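Local atomic coordinates of BIS(5'-nucleosyl)-tetraphosphatase (Diadenosine tetraphosphatase), putative (Plasmodium falciparum, PDB entry 5CFJ), a protein that probably hydrolyses diadenosine tetraphosphate asymmetrically, acting as an Ap4A hydrolase of the Nudix family. Residues Y81-K86 with L140-E145; H125-Y130 with S135-L140; I11-L16 with Y119-S124. One frame throughout, in Å; residues are numbered along the deposited sequence. Where two conformers were deposited one is given.

Contact 1: Y81-K86 with L140-E145; sequences YQKTLK and LKEAEE
Tyr81 and Ala143 mark the nearest approach of strand 81-86 to helix 140-145, their CA atoms 7.4 Å apart, while the short segment axes pass at 9.7 Å and run nearly antiparallel, at 159°. With the main chains this far apart, side chains make the contact. The Tyr81 ring leaves the strand with CG anti to the backbone N (chi1 178°), which extends it toward the helix. Ala143 lies over one face of this ring, offset toward its rim, and the methyl CB comes within 4.3 Å of Tyr81 CE1. Tyr81 OH rests 3.5 Å from Glu142 CB; the phenol and carboxylate planes are steeply inclined to each other. In the Nudix fold this is part of the packing of helix 134-147 against the mixed sheet: strand 92-103, backbone-bonded to Tyr81 at Leu100 and to Lys83 at Tyr98, pairs with strand 76-89, one of the strands the helix covers, and Ala143 also packs on Phe32 of strand 30-37. Lys83, extended throughout, carries NZ out to Glu142 OE1 in a salt bridge of 2.8 Å. The ammonium approaches that oxygen on the syn side but 32° out of the carboxylate plane, and OE2 stays 3.6 Å from NZ, so the ion pair is lopsided. A water joins Tyr81 OH (2.6 Å) to the same OE1; its 2.4 Å separation from OE1 is too short to trust. Leu139, one turn before Ala143, packs on both Tyr81 and Lys83.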
ATOM      1  N   TYR A  81      -3.599  12.672   0.065  1.00 13.66           N
ATOM      2  CA  TYR A  81      -2.852  12.241  -1.105  1.00 13.13           C
ATOM      3  C   TYR A  81      -3.448  10.948  -1.624  1.00 13.12           C
ATOM      4  O   TYR A  81      -3.656  10.006  -0.866  1.00 13.36           O
ATOM      5  CB  TYR A  81      -1.363  12.043  -0.778  1.00 15.08           C
ATOM      6  CG  TYR A  81      -0.561  11.545  -1.956  1.00 15.91           C
ATOM      7  CD1 TYR A  81      -0.489  10.188  -2.250  1.00 17.01           C
ATOM      8  CD2 TYR A  81       0.108  12.424  -2.786  1.00 19.67           C
ATOM      9  CE1 TYR A  81       0.223   9.718  -3.345  1.00 19.28           C
ATOM     10  CE2 TYR A  81       0.824  11.965  -3.885  1.00 21.30           C
ATOM     11  CZ  TYR A  81       0.879  10.609  -4.153  1.00 21.64           C
ATOM     12  OH  TYR A  81       1.585  10.144  -5.232  1.00 24.69           O
ATOM     13  N   GLN A  82      -3.711  10.900  -2.921  1.00 13.85           N
ATOM     14  CA  GLN A  82      -4.117   9.660  -3.571  1.00 13.79           C
ATOM     15  C   GLN A  82      -3.542   9.616  -4.969  1.00 13.04           C
ATOM     16  O   GLN A  82      -3.262  10.657  -5.575  1.00 14.53           O
ATOM     17  CB  GLN A  82      -5.633   9.530  -3.631  1.00 16.49           C
ATOM     18  CG  GLN A  82      -6.283  10.582  -4.507  1.00 18.06           C
ATOM     19  CD  GLN A  82      -7.770  10.356  -4.694  1.00 21.67           C
ATOM     20  OE1 GLN A  82      -8.226  10.019  -5.789  1.00 23.96           O
ATOM     21  NE2 GLN A  82      -8.537  10.558  -3.629  1.00 23.12           N
ATOM     22  N   LYS A  83      -3.358   8.411  -5.485  1.00 12.72           N
ATOM     23  CA  LYS A  83      -2.927   8.275  -6.866  1.00 13.12           C
ATOM     24  C   LYS A  83      -3.505   7.015  -7.460  1.00 11.59           C
ATOM     25  O   LYS A  83      -3.533   5.963  -6.817  1.00 12.42           O
ATOM     26  CB  LYS A  83      -1.399   8.260  -6.991  1.00 15.48           C
ATOM     27  CG  LYS A  83      -0.922   8.354  -8.454  1.00 20.46           C
ATOM     28  CD  LYS A  83       0.587   8.425  -8.616  1.00 24.05           C
ATOM     29  CE  LYS A  83       0.938   8.612 -10.087  1.00 27.41           C
ATOM     30  NZ  LYS A  83       2.405   8.696 -10.338  1.00 30.51           N
ATOM     31  N   THR A  84      -3.935   7.124  -8.709  1.00 11.59           N
ATOM     32  CA  THR A  84      -4.432   5.989  -9.459  1.00 12.01           C
ATOM     33  C   THR A  84      -3.359   5.544 -10.448  1.00 12.44           C
ATOM     34  O   THR A  84      -2.833   6.341 -11.222  1.00 14.35           O
ATOM     35  CB  THR A  84      -5.733   6.342 -10.174  1.00 13.14           C
ATOM     36  OG1 THR A  84      -6.717   6.700  -9.195  1.00 13.48           O
ATOM     37  CG2 THR A  84      -6.246   5.172 -10.957  1.00 14.27           C
ATOM     38  N   LEU A  85      -3.026   4.264 -10.389  1.00 12.72           N
ATOM     39  CA  LEU A  85      -2.072   3.640 -11.292  1.00 13.24           C
ATOM     40  C   LEU A  85      -2.817   2.774 -12.273  1.00 13.79           C
ATOM     41  O   LEU A  85      -3.594   1.930 -11.874  1.00 15.25           O
ATOM     42  CB  LEU A  85      -1.076   2.777 -10.515  1.00 13.69           C
ATOM     43  CG  LEU A  85      -0.345   3.421  -9.345  1.00 15.75           C
ATOM     44  CD1 LEU A  85       0.639   2.439  -8.731  1.00 17.70           C
ATOM     45  CD2 LEU A  85       0.357   4.695  -9.778  1.00 19.11           C
ATOM     46  N   LYS A  86      -2.570   2.969 -13.557  1.00 15.89           N
ATOM     47  CA  LYS A  86      -3.136   2.093 -14.567  1.00 17.61           C
ATOM     48  C   LYS A  86      -2.016   1.301 -15.213  1.00 18.89           C
ATOM     49  O   LYS A  86      -1.007   1.862 -15.637  1.00 20.10           O
ATOM     50  CB  LYS A  86      -3.915   2.874 -15.619  1.00 18.56           C
ATOM     51  CG  LYS A  86      -4.486   1.939 -16.667  1.00 20.91           C
ATOM     52  CD  LYS A  86      -5.527   2.589 -17.525  1.00 21.16           C
ATOM     53  CE  LYS A  86      -6.215   1.541 -18.383  1.00 23.50           C
ATOM     54  NZ  LYS A  86      -7.260   2.144 -19.239  1.00 24.42           N
ATOM     55  N   LEU A 140       5.868   5.694  -4.440  1.00 13.00           N
ATOM     56  CA  LEU A 140       6.535   5.908  -3.149  1.00 13.55           C
ATOM     57  C   LEU A 140       7.318   7.219  -3.128  1.00 13.99           C
ATOM     58  O   LEU A 140       7.276   7.987  -2.133  1.00 14.32           O
ATOM     59  CB  LEU A 140       7.467   4.753  -2.802  1.00 14.39           C
ATOM     60  CG  LEU A 140       6.802   3.379  -2.768  1.00 13.12           C
ATOM     61  CD1 LEU A 140       7.767   2.351  -2.186  1.00 14.44           C
ATOM     62  CD2 LEU A 140       5.503   3.417  -1.986  1.00 14.44           C
ATOM     63  N   LYS A 141       8.037   7.504  -4.213  1.00 15.18           N
ATOM     64  CA  LYS A 141       8.795   8.759  -4.241  0.55 15.61           C
ATOM     65  C   LYS A 141       7.888   9.993  -4.177  1.00 16.07           C
ATOM     66  O   LYS A 141       8.167  10.966  -3.456  1.00 17.30           O
ATOM     67  CB  LYS A 141       9.673   8.828  -5.487  0.55 17.18           C
ATOM     68  CG  LYS A 141      10.860   7.894  -5.448  0.55 23.02           C
ATOM     69  CD  LYS A 141      11.780   8.148  -6.627  0.55 21.58           C
ATOM     70  CE  LYS A 141      12.235   9.596  -6.663  0.55 19.25           C
ATOM     71  NZ  LYS A 141      13.096   9.940  -5.498  0.55 46.38           N
ATOM     72  N   GLU A 142       6.794   9.958  -4.920  1.00 15.54           N
ATOM     73  CA  GLU A 142       5.867  11.082  -4.940  1.00 15.95           C
ATOM     74  C   GLU A 142       5.145  11.255  -3.593  1.00 15.20           C
ATOM     75  O   GLU A 142       4.932  12.389  -3.132  1.00 15.80           O
ATOM     76  CB  GLU A 142       4.892  10.912  -6.108  1.00 18.08           C
ATOM     77  CG  GLU A 142       5.648  10.928  -7.449  1.00 21.68           C
ATOM     78  CD  GLU A 142       4.788  10.677  -8.681  1.00 25.92           C
ATOM     79  OE1 GLU A 142       3.554  10.559  -8.554  1.00 27.70           O
ATOM     80  OE2 GLU A 142       5.359  10.596  -9.794  1.00 28.59           O
ATOM     81  N   ALA A 143       4.827  10.144  -2.933  1.00 14.08           N
ATOM     82  CA  ALA A 143       4.240  10.215  -1.604  1.00 14.14           C
ATOM     83  C   ALA A 143       5.222  10.850  -0.629  1.00 14.45           C
ATOM     84  O   ALA A 143       4.834  11.667   0.207  1.00 14.83           O
ATOM     85  CB  ALA A 143       3.816   8.831  -1.123  1.00 14.33           C
ATOM     86  N   GLU A 144       6.496  10.489  -0.736  1.00 15.20           N
ATOM     87  CA  GLU A 144       7.480  11.110   0.150  1.00 18.42           C
ATOM     88  C   GLU A 144       7.606  12.608  -0.116  1.00 17.92           C
ATOM     89  O   GLU A 144       7.769  13.402   0.822  1.00 17.90           O
ATOM     90  CB  GLU A 144       8.832  10.420   0.018  1.00 22.20           C
ATOM     91  CG  GLU A 144       8.830   9.048   0.659  1.00 25.98           C
ATOM     92  CD  GLU A 144      10.217   8.531   0.934  1.00 31.47           C
ATOM     93  OE1 GLU A 144      11.087   8.651   0.052  1.00 32.98           O
ATOM     94  OE2 GLU A 144      10.442   8.012   2.046  1.00 33.43           O
ATOM     95  N   GLU A 145       7.504  12.993  -1.384  1.00 17.67           N
ATOM     96  CA  GLU A 145       7.464  14.412  -1.737  1.00 19.79           C
ATOM     97  C   GLU A 145       6.283  15.122  -1.062  1.00 18.84           C
ATOM     98  O   GLU A 145       6.438  16.213  -0.504  1.00 20.67           O
ATOM     99  CB  GLU A 145       7.390  14.563  -3.254  1.00 23.93           C
ATOM    100  CG  GLU A 145       7.685  15.943  -3.783  1.00 31.38           C
ATOM    101  CD  GLU A 145       8.219  15.893  -5.200  1.00 38.92           C
ATOM    102  OE1 GLU A 145       8.496  14.775  -5.685  1.00 42.29           O
ATOM    103  OE2 GLU A 145       8.368  16.964  -5.826  1.00 41.79           O
TER
HETATM  104  O   HOH W   1       1.861  11.722  -7.307  1.00 28.58           O

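Contact 2: H125-Y130 with S135-L140; sequences HESDTY and SLADLL
Ser127 meets Ala137 at the point where the two segments come closest, with CA atoms 5.4 Å apart, and its short side chain can be traced outward atom by atom. At CB, the bond from CA points toward the helix and the methylene lies 3.6 Å from Ala137 CB, with Ala137 CA next at 4.1 Å; the small size of both side chains is consistent with so close a backbone approach. At OG, the hydroxyl stands anti to the carbonyl carbon (chi1 -66°), a torsion that swings it along the helix rather than straight into it. There it lies 3.7 Å from Ala137 CA and equally far from Leu140 CD1, both van der Waals contacts. No hydrogen bond links the segments; the polar end of Ser127 is instead satisfied by the backbone carbonyl of Ser124, three residues earlier. The serine was modelled in two conformers, and what is said of OG holds for this one. In the Nudix fold this is the connection from strand 116-122 to helix 134-147, doubling back on the helix it leads into. Residues 125-126 are 3-10, 127-129 keep helical backbone angles, and Tyr130 N bonds to Glu126 O at 3.1 Å, with a weak second bond to Ser127 O. Across from this coil, Ala137 and Leu140 lie three residues apart on one side of the helix, so Ser127 touches two successive positions of that side. Leu132, in the intervening loop, packs on both Ser127 and Leu140, while Tyr130 sets its ring edge-to-face with Trp44.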
ATOM      1  N   HIS A 125      13.748   3.952  -1.454  1.00 15.08           N
ATOM      2  CA  HIS A 125      15.011   3.536  -2.069  1.00 16.36           C
ATOM      3  C   HIS A 125      15.147   2.028  -2.231  1.00 15.58           C
ATOM      4  O   HIS A 125      16.053   1.560  -2.916  1.00 18.47           O
ATOM      5  CB  HIS A 125      16.202   4.060  -1.262  1.00 19.10           C
ATOM      6  CG  HIS A 125      16.412   5.538  -1.384  1.00 25.51           C
ATOM      7  ND1 HIS A 125      17.666   6.107  -1.432  1.00 29.51           N
ATOM      8  CD2 HIS A 125      15.529   6.563  -1.462  1.00 28.15           C
ATOM      9  CE1 HIS A 125      17.547   7.420  -1.542  1.00 30.58           C
ATOM     10  NE2 HIS A 125      16.260   7.721  -1.560  1.00 30.47           N
ATOM     11  N   GLU A 126      14.261   1.271  -1.599  1.00 14.91           N
ATOM     12  CA  GLU A 126      14.301  -0.179  -1.668  1.00 15.41           C
ATOM     13  C   GLU A 126      13.446  -0.730  -2.800  1.00 14.70           C
ATOM     14  O   GLU A 126      13.331  -1.948  -2.954  1.00 15.80           O
ATOM     15  CB  GLU A 126      13.836  -0.776  -0.340  1.00 15.94           C
ATOM     16  CG  GLU A 126      14.557  -0.215   0.862  1.00 16.96           C
ATOM     17  CD  GLU A 126      14.318  -1.036   2.109  1.00 17.60           C
ATOM     18  OE1 GLU A 126      14.852  -2.162   2.197  1.00 18.36           O
ATOM     19  OE2 GLU A 126      13.591  -0.557   2.999  1.00 18.37           O
ATOM     20  N   SER A 127      12.850   0.159  -3.587  0.77 15.05           N
ATOM     21  CA  SER A 127      11.892  -0.269  -4.600  0.77 15.15           C
ATOM     22  C   SER A 127      12.487  -1.296  -5.573  0.77 15.67           C
ATOM     23  O   SER A 127      11.867  -2.322  -5.860  0.77 16.58           O
ATOM     24  CB  SER A 127      11.352   0.939  -5.369  0.77 16.13           C
ATOM     25  OG  SER A 127      10.572   1.771  -4.524  0.77 16.47           O
ATOM     26  N   ASP A 128      13.696  -1.043  -6.062  1.00 16.47           N
ATOM     27  CA  ASP A 128      14.329  -1.972  -6.999  1.00 17.56           C
ATOM     28  C   ASP A 128      14.638  -3.330  -6.355  1.00 17.42           C
ATOM     29  O   ASP A 128      14.456  -4.380  -6.969  1.00 18.47           O
ATOM     30  CB  ASP A 128      15.600  -1.362  -7.574  1.00 22.22           C
ATOM     31  CG  ASP A 128      15.313  -0.168  -8.452  1.00 29.31           C
ATOM     32  OD1 ASP A 128      14.323  -0.226  -9.213  1.00 31.01           O
ATOM     33  OD2 ASP A 128      16.059   0.828  -8.368  1.00 33.13           O
ATOM     34  N   THR A 129      15.073  -3.295  -5.102  1.00 17.64           N
ATOM     35  CA  THR A 129      15.378  -4.507  -4.353  1.00 17.92           C
ATOM     36  C   THR A 129      14.141  -5.391  -4.241  1.00 18.02           C
ATOM     37  O   THR A 129      14.229  -6.615  -4.310  1.00 19.22           O
ATOM     38  CB  THR A 129      15.913  -4.149  -2.951  1.00 17.38           C
ATOM     39  OG1 THR A 129      17.114  -3.381  -3.093  1.00 18.69           O
ATOM     40  CG2 THR A 129      16.204  -5.397  -2.128  1.00 18.57           C
ATOM     41  N   TYR A 130      12.979  -4.761  -4.088  1.00 15.92           N
ATOM     42  CA  TYR A 130      11.731  -5.501  -3.937  1.00 16.36           C
ATOM     43  C   TYR A 130      11.018  -5.693  -5.270  1.00 17.06           C
ATOM     44  O   TYR A 130       9.876  -6.149  -5.312  1.00 18.78           O
ATOM     45  CB  TYR A 130      10.834  -4.805  -2.906  1.00 17.12           C
ATOM     46  CG  TYR A 130      11.300  -5.145  -1.511  1.00 16.52           C
ATOM     47  CD1 TYR A 130      12.386  -4.494  -0.945  1.00 16.64           C
ATOM     48  CD2 TYR A 130      10.707  -6.172  -0.794  1.00 16.96           C
ATOM     49  CE1 TYR A 130      12.848  -4.833   0.314  1.00 17.74           C
ATOM     50  CE2 TYR A 130      11.151  -6.516   0.459  1.00 18.00           C
ATOM     51  CZ  TYR A 130      12.225  -5.848   1.010  1.00 17.97           C
ATOM     52  OH  TYR A 130      12.665  -6.194   2.265  1.00 22.11           O
ATOM     53  N   SER A 135       5.540   2.139 -11.746  1.00 17.75           N
ATOM     54  CA  SER A 135       4.362   2.836 -11.218  1.00 20.39           C
ATOM     55  C   SER A 135       4.369   2.920  -9.687  1.00 17.48           C
ATOM     56  O   SER A 135       4.113   3.988  -9.100  1.00 17.70           O
ATOM     57  CB  SER A 135       3.080   2.147 -11.699  1.00 25.79           C
ATOM     58  OG  SER A 135       3.082   0.764 -11.377  1.00 29.65           O
ATOM     59  N   LEU A 136       4.682   1.796  -9.048  1.00 16.21           N
ATOM     60  CA  LEU A 136       4.712   1.721  -7.590  1.00 15.43           C
ATOM     61  C   LEU A 136       5.924   2.423  -7.000  1.00 14.17           C
ATOM     62  O   LEU A 136       5.815   3.121  -5.985  1.00 15.36           O
ATOM     63  CB  LEU A 136       4.695   0.266  -7.117  1.00 18.81           C
ATOM     64  CG  LEU A 136       3.335  -0.379  -6.899  1.00 20.45           C
ATOM     65  CD1 LEU A 136       3.507  -1.794  -6.402  1.00 18.62           C
ATOM     66  CD2 LEU A 136       2.511   0.447  -5.916  1.00 19.96           C
ATOM     67  N   ALA A 137       7.079   2.230  -7.631  1.00 14.47           N
ATOM     68  CA  ALA A 137       8.292   2.896  -7.167  1.00 14.93           C
ATOM     69  C   ALA A 137       8.083   4.416  -7.149  1.00 14.87           C
ATOM     70  O   ALA A 137       8.399   5.145  -6.172  1.00 15.70           O
ATOM     71  CB  ALA A 137       9.468   2.515  -8.054  1.00 17.22           C
ATOM     72  N   ASP A 138       7.506   4.888  -8.245  1.00 14.46           N
ATOM     73  CA  ASP A 138       7.277   6.303  -8.410  1.00 14.38           C
ATOM     74  C   ASP A 138       6.219   6.787  -7.429  1.00 14.39           C
ATOM     75  O   ASP A 138       6.345   7.884  -6.889  1.00 15.84           O
ATOM     76  CB  ASP A 138       6.872   6.627  -9.844  1.00 16.04           C
ATOM     77  CG  ASP A 138       8.004   6.402 -10.822  1.00 16.80           C
ATOM     78  OD1 ASP A 138       9.157   6.244 -10.367  1.00 17.56           O
ATOM     79  OD2 ASP A 138       7.749   6.382 -12.038  1.00 19.11           O
ATOM     80  N   LEU A 139       5.194   5.966  -7.172  1.00 14.34           N
ATOM     81  CA  LEU A 139       4.221   6.286  -6.135  1.00 14.57           C
ATOM     82  C   LEU A 139       4.923   6.556  -4.814  1.00 13.28           C
ATOM     83  O   LEU A 139       4.598   7.530  -4.122  1.00 13.77           O
ATOM     84  CB  LEU A 139       3.220   5.146  -5.980  1.00 15.09           C
ATOM     85  CG  LEU A 139       2.219   5.260  -4.829  1.00 16.46           C
ATOM     86  CD1 LEU A 139       1.237   6.408  -5.053  1.00 21.02           C
ATOM     87  CD2 LEU A 139       1.477   3.944  -4.649  1.00 19.61           C
ATOM     88  N   LEU A 140       5.868   5.694  -4.440  1.00 13.00           N
ATOM     89  CA  LEU A 140       6.535   5.908  -3.149  1.00 13.55           C
ATOM     90  C   LEU A 140       7.318   7.219  -3.128  1.00 13.99           C
ATOM     91  O   LEU A 140       7.276   7.987  -2.133  1.00 14.32           O
ATOM     92  CB  LEU A 140       7.467   4.753  -2.802  1.00 14.39           C
ATOM     93  CG  LEU A 140       6.802   3.379  -2.768  1.00 13.12           C
ATOM     94  CD1 LEU A 140       7.767   2.351  -2.186  1.00 14.44           C
ATOM     95  CD2 LEU A 140       5.503   3.417  -1.986  1.00 14.44           C
TER

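Contact 3: I11-L16 with Y119-S124; sequences ILLCRL and YKWIGS. With SO4 (sulfate ion), chain D.
Arg15 lies flat on Trp121: the guanidinium and indole planes differ by only 3°, and Arg15 CZ stands 3.5 Å from the centroid of the Trp121 five-membered ring, 17° off its normal, a cation-pi stack. Beyond CG the arginine chain is extended across the indole, which places Arg15 CD 3.5 Å from the centroid of the six-membered ring as a CH-pi contact. Near the far rim of that ring, Leu13 CD2 approaches Trp121 CH2 at 3.9 Å. The outer edge of the guanidinium faces a sulfate: Arg15 NH1 donates to O2 (3.0 Å, 166° at the hydrogen) and Arg15 NH2 to O3 (2.8 Å), two bonds to different oxygens, so the sulfate is gripped at two points along one edge of the guanidinium. Sulfate O1 sits near the edges of the Trp121 and Tyr119 rings, 3.7 Å from Tyr119 CE1. Farther out, Glu31 takes NE in a salt bridge and the Asn106 carbonyl accepts from NH1, so the guanidinium is tethered from several directions; Leu103 packs on Trp121. The sulfate probably came from the crystallisation liquor, yet an anion held by a tryptophan-stacked arginine on the Nudix sheet is consistent with a site for a phosphate-bearing ligand.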
ATOM      1  N   ILE A  11      -4.746   1.177   0.807  1.00 11.44           N
ATOM      2  CA  ILE A  11      -4.139   2.203   1.634  1.00 11.70           C
ATOM      3  C   ILE A  11      -2.633   2.111   1.444  1.00 11.25           C
ATOM      4  O   ILE A  11      -2.032   1.059   1.670  1.00 12.30           O
ATOM      5  CB  ILE A  11      -4.490   2.059   3.135  1.00 12.05           C
ATOM      6  CG1 ILE A  11      -6.004   2.178   3.370  1.00 13.76           C
ATOM      7  CG2 ILE A  11      -3.707   3.079   3.971  1.00 12.13           C
ATOM      8  CD1 ILE A  11      -6.571   3.577   3.096  1.00 14.41           C
ATOM      9  N   LEU A  12      -2.025   3.203   0.997  1.00 11.23           N
ATOM     10  CA  LEU A  12      -0.577   3.320   1.035  1.00 11.29           C
ATOM     11  C   LEU A  12      -0.230   3.762   2.449  1.00 11.11           C
ATOM     12  O   LEU A  12      -0.259   4.951   2.783  1.00 11.70           O
ATOM     13  CB  LEU A  12      -0.062   4.299  -0.018  1.00 11.91           C
ATOM     14  CG  LEU A  12       1.452   4.486  -0.051  1.00 12.81           C
ATOM     15  CD1 LEU A  12       2.139   3.162  -0.372  1.00 14.00           C
ATOM     16  CD2 LEU A  12       1.821   5.563  -1.063  1.00 14.40           C
ATOM     17  N   LEU A  13       0.013   2.772   3.292  1.00 11.51           N
ATOM     18  CA  LEU A  13       0.257   2.989   4.708  1.00 11.37           C
ATOM     19  C   LEU A  13       1.731   3.281   4.931  1.00 11.19           C
ATOM     20  O   LEU A  13       2.593   2.496   4.533  1.00 12.26           O
ATOM     21  CB  LEU A  13      -0.189   1.772   5.524  1.00 11.62           C
ATOM     22  CG  LEU A  13      -0.189   1.954   7.038  1.00 12.85           C
ATOM     23  CD1 LEU A  13      -1.225   3.004   7.459  1.00 14.46           C
ATOM     24  CD2 LEU A  13      -0.465   0.621   7.725  1.00 14.35           C
ATOM     25  N   CYS A  14       2.019   4.418   5.552  1.00 11.82           N
ATOM     26  CA  CYS A  14       3.391   4.817   5.825  1.00 11.19           C
ATOM     27  C   CYS A  14       3.606   5.031   7.315  1.00 11.38           C
ATOM     28  O   CYS A  14       2.651   5.098   8.086  1.00 13.07           O
ATOM     29  CB  CYS A  14       3.769   6.084   5.045  1.00 14.80           C
ATOM     30  SG  CYS A  14       3.042   7.617   5.626  1.00 15.93           S
ATOM     31  N   ARG A  15       4.869   5.108   7.711  1.00 12.04           N
ATOM     32  CA  ARG A  15       5.246   5.458   9.070  1.00 12.97           C
ATOM     33  C   ARG A  15       6.551   6.233   9.015  1.00 14.11           C
ATOM     34  O   ARG A  15       7.354   6.056   8.091  1.00 14.13           O
ATOM     35  CB  ARG A  15       5.389   4.211   9.946  1.00 13.72           C
ATOM     36  CG  ARG A  15       6.584   3.335   9.600  1.00 13.30           C
ATOM     37  CD  ARG A  15       6.615   2.076  10.444  1.00 14.21           C
ATOM     38  NE  ARG A  15       7.872   1.355  10.254  1.00 14.56           N
ATOM     39  CZ  ARG A  15       8.183   0.216  10.862  1.00 15.40           C
ATOM     40  NH1 ARG A  15       7.336  -0.330  11.721  1.00 16.93           N
ATOM     41  NH2 ARG A  15       9.349  -0.366  10.619  1.00 16.90           N
ATOM     42  N   LEU A  16       6.747   7.106   9.994  1.00 16.10           N
ATOM     43  CA  LEU A  16       7.984   7.859  10.108  1.00 18.92           C
ATOM     44  C   LEU A  16       9.110   6.924  10.548  1.00 20.63           C
ATOM     45  O   LEU A  16       8.979   6.233  11.551  1.00 22.50           O
ATOM     46  CB  LEU A  16       7.807   9.003  11.098  1.00 22.65           C
ATOM     47  CG  LEU A  16       8.979   9.969  11.245  1.00 24.59           C
ATOM     48  CD1 LEU A  16       9.206  10.745   9.959  1.00 26.63           C
ATOM     49  CD2 LEU A  16       8.714  10.903  12.403  1.00 26.75           C
ATOM     50  N   TYR A 119       5.634  -9.531   5.265  1.00 14.26           N
ATOM     51  CA  TYR A 119       5.469  -8.090   5.113  1.00 14.64           C
ATOM     52  C   TYR A 119       6.778  -7.424   5.452  1.00 14.53           C
ATOM     53  O   TYR A 119       7.585  -7.971   6.201  1.00 16.47           O
ATOM     54  CB  TYR A 119       4.360  -7.542   6.012  1.00 14.33           C
ATOM     55  CG  TYR A 119       4.673  -7.613   7.491  1.00 15.34           C
ATOM     56  CD1 TYR A 119       5.332  -6.570   8.143  1.00 18.03           C
ATOM     57  CD2 TYR A 119       4.316  -8.728   8.236  1.00 16.76           C
ATOM     58  CE1 TYR A 119       5.622  -6.650   9.503  1.00 20.14           C
ATOM     59  CE2 TYR A 119       4.600  -8.816   9.585  1.00 20.02           C
ATOM     60  CZ  TYR A 119       5.255  -7.782  10.213  1.00 20.53           C
ATOM     61  OH  TYR A 119       5.525  -7.881  11.560  1.00 23.46           O
ATOM     62  N   LYS A 120       6.973  -6.234   4.912  1.00 13.92           N
ATOM     63  CA  LYS A 120       8.161  -5.439   5.176  0.55 13.12           C
ATOM     64  C   LYS A 120       7.794  -3.974   5.110  1.00 13.66           C
ATOM     65  O   LYS A 120       7.063  -3.567   4.211  1.00 13.58           O
ATOM     66  CB  LYS A 120       9.267  -5.722   4.152  0.55 13.84           C
ATOM     67  CG  LYS A 120       9.960  -7.059   4.298  0.55124.44           C
ATOM     68  CD  LYS A 120      10.643  -7.188   5.646  0.55 83.80           C
ATOM     69  CE  LYS A 120      11.226  -8.576   5.805  0.55 46.03           C
ATOM     70  NZ  LYS A 120      10.241  -9.594   5.360  0.55 27.58           N
ATOM     71  N   TRP A 121       8.317  -3.192   6.043  1.00 13.78           N
ATOM     72  CA  TRP A 121       8.218  -1.749   5.974  1.00 14.33           C
ATOM     73  C   TRP A 121       9.418  -1.291   5.161  1.00 15.00           C
ATOM     74  O   TRP A 121      10.552  -1.393   5.631  1.00 16.85           O
ATOM     75  CB  TRP A 121       8.235  -1.144   7.360  1.00 15.15           C
ATOM     76  CG  TRP A 121       6.969  -1.331   8.126  1.00 14.02           C
ATOM     77  CD1 TRP A 121       6.683  -2.312   9.039  1.00 15.45           C
ATOM     78  CD2 TRP A 121       5.823  -0.480   8.077  1.00 12.61           C
ATOM     79  NE1 TRP A 121       5.420  -2.128   9.548  1.00 15.13           N
ATOM     80  CE2 TRP A 121       4.872  -1.009   8.982  1.00 14.07           C
ATOM     81  CE3 TRP A 121       5.510   0.683   7.362  1.00 12.75           C
ATOM     82  CZ2 TRP A 121       3.629  -0.410   9.191  1.00 13.78           C
ATOM     83  CZ3 TRP A 121       4.275   1.273   7.568  1.00 13.46           C
ATOM     84  CH2 TRP A 121       3.349   0.727   8.481  1.00 13.42           C
ATOM     85  N   ILE A 122       9.193  -0.823   3.939  1.00 14.20           N
ATOM     86  CA  ILE A 122      10.298  -0.479   3.043  1.00 14.75           C
ATOM     87  C   ILE A 122      10.365   1.014   2.729  1.00 15.06           C
ATOM     88  O   ILE A 122       9.354   1.715   2.660  1.00 15.11           O
ATOM     89  CB  ILE A 122      10.221  -1.280   1.715  1.00 16.65           C
ATOM     90  CG1 ILE A 122       8.986  -0.894   0.893  1.00 15.51           C
ATOM     91  CG2 ILE A 122      10.270  -2.785   2.000  1.00 18.68           C
ATOM     92  CD1 ILE A 122       9.005  -1.454  -0.517  1.00 17.57           C
ATOM     93  N   GLY A 123      11.583   1.503   2.556  1.00 15.47           N
ATOM     94  CA  GLY A 123      11.771   2.859   2.095  1.00 16.24           C
ATOM     95  C   GLY A 123      11.661   2.913   0.585  1.00 14.71           C
ATOM     96  O   GLY A 123      11.805   1.892  -0.110  1.00 15.80           O
ATOM     97  N   SER A 124      11.415   4.108   0.066  0.69 15.77           N
ATOM     98  CA  SER A 124      11.328   4.300  -1.372  0.69 16.46           C
ATOM     99  C   SER A 124      12.590   3.805  -2.091  0.69 15.54           C
ATOM    100  O   SER A 124      12.510   3.279  -3.199  0.69 16.28           O
ATOM    101  CB  SER A 124      11.079   5.774  -1.688  0.69 17.82           C
ATOM    102  OG  SER A 124      12.123   6.587  -1.182  0.69 17.23           O
TER
HETATM  103  S   SO4 D 203       9.117  -3.867  11.893  0.58 26.04           S
HETATM  104  O1  SO4 D 203       8.352  -4.822  11.101  0.58 28.86           O
HETATM  105  O2  SO4 D 203       8.200  -3.010  12.643  0.58 28.56           O
HETATM  106  O3  SO4 D 203       9.945  -3.065  11.000  0.58 28.36           O
HETATM  107  O4  SO4 D 203       9.973  -4.597  12.825  0.58 30.70           O

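From the N terminus, strand 6-16 supplies the first half of contact 3, whose loop closes about a hundred residues later at 119-124. Contact 1 opens inside that loop at 81-86 but closes beyond it, at 140-145, so these two cross. Contact 2 begins after contact 3 has closed, spans a short loop of four residues, and is nested within contact 1, sharing Leu140. Contacts 1 and 2 thus use helix 134-147, against strand 76-89 and the loop leading into the helix, while contact 3 joins, through side chains, strands 6-16 and 116-122, both paired with strand 30-37. Leu12 touches Leu139, Leu140 and Ala143, and a probable Glu144-Ser124 hydrogen bond links the helix to the turn following strand 116-122.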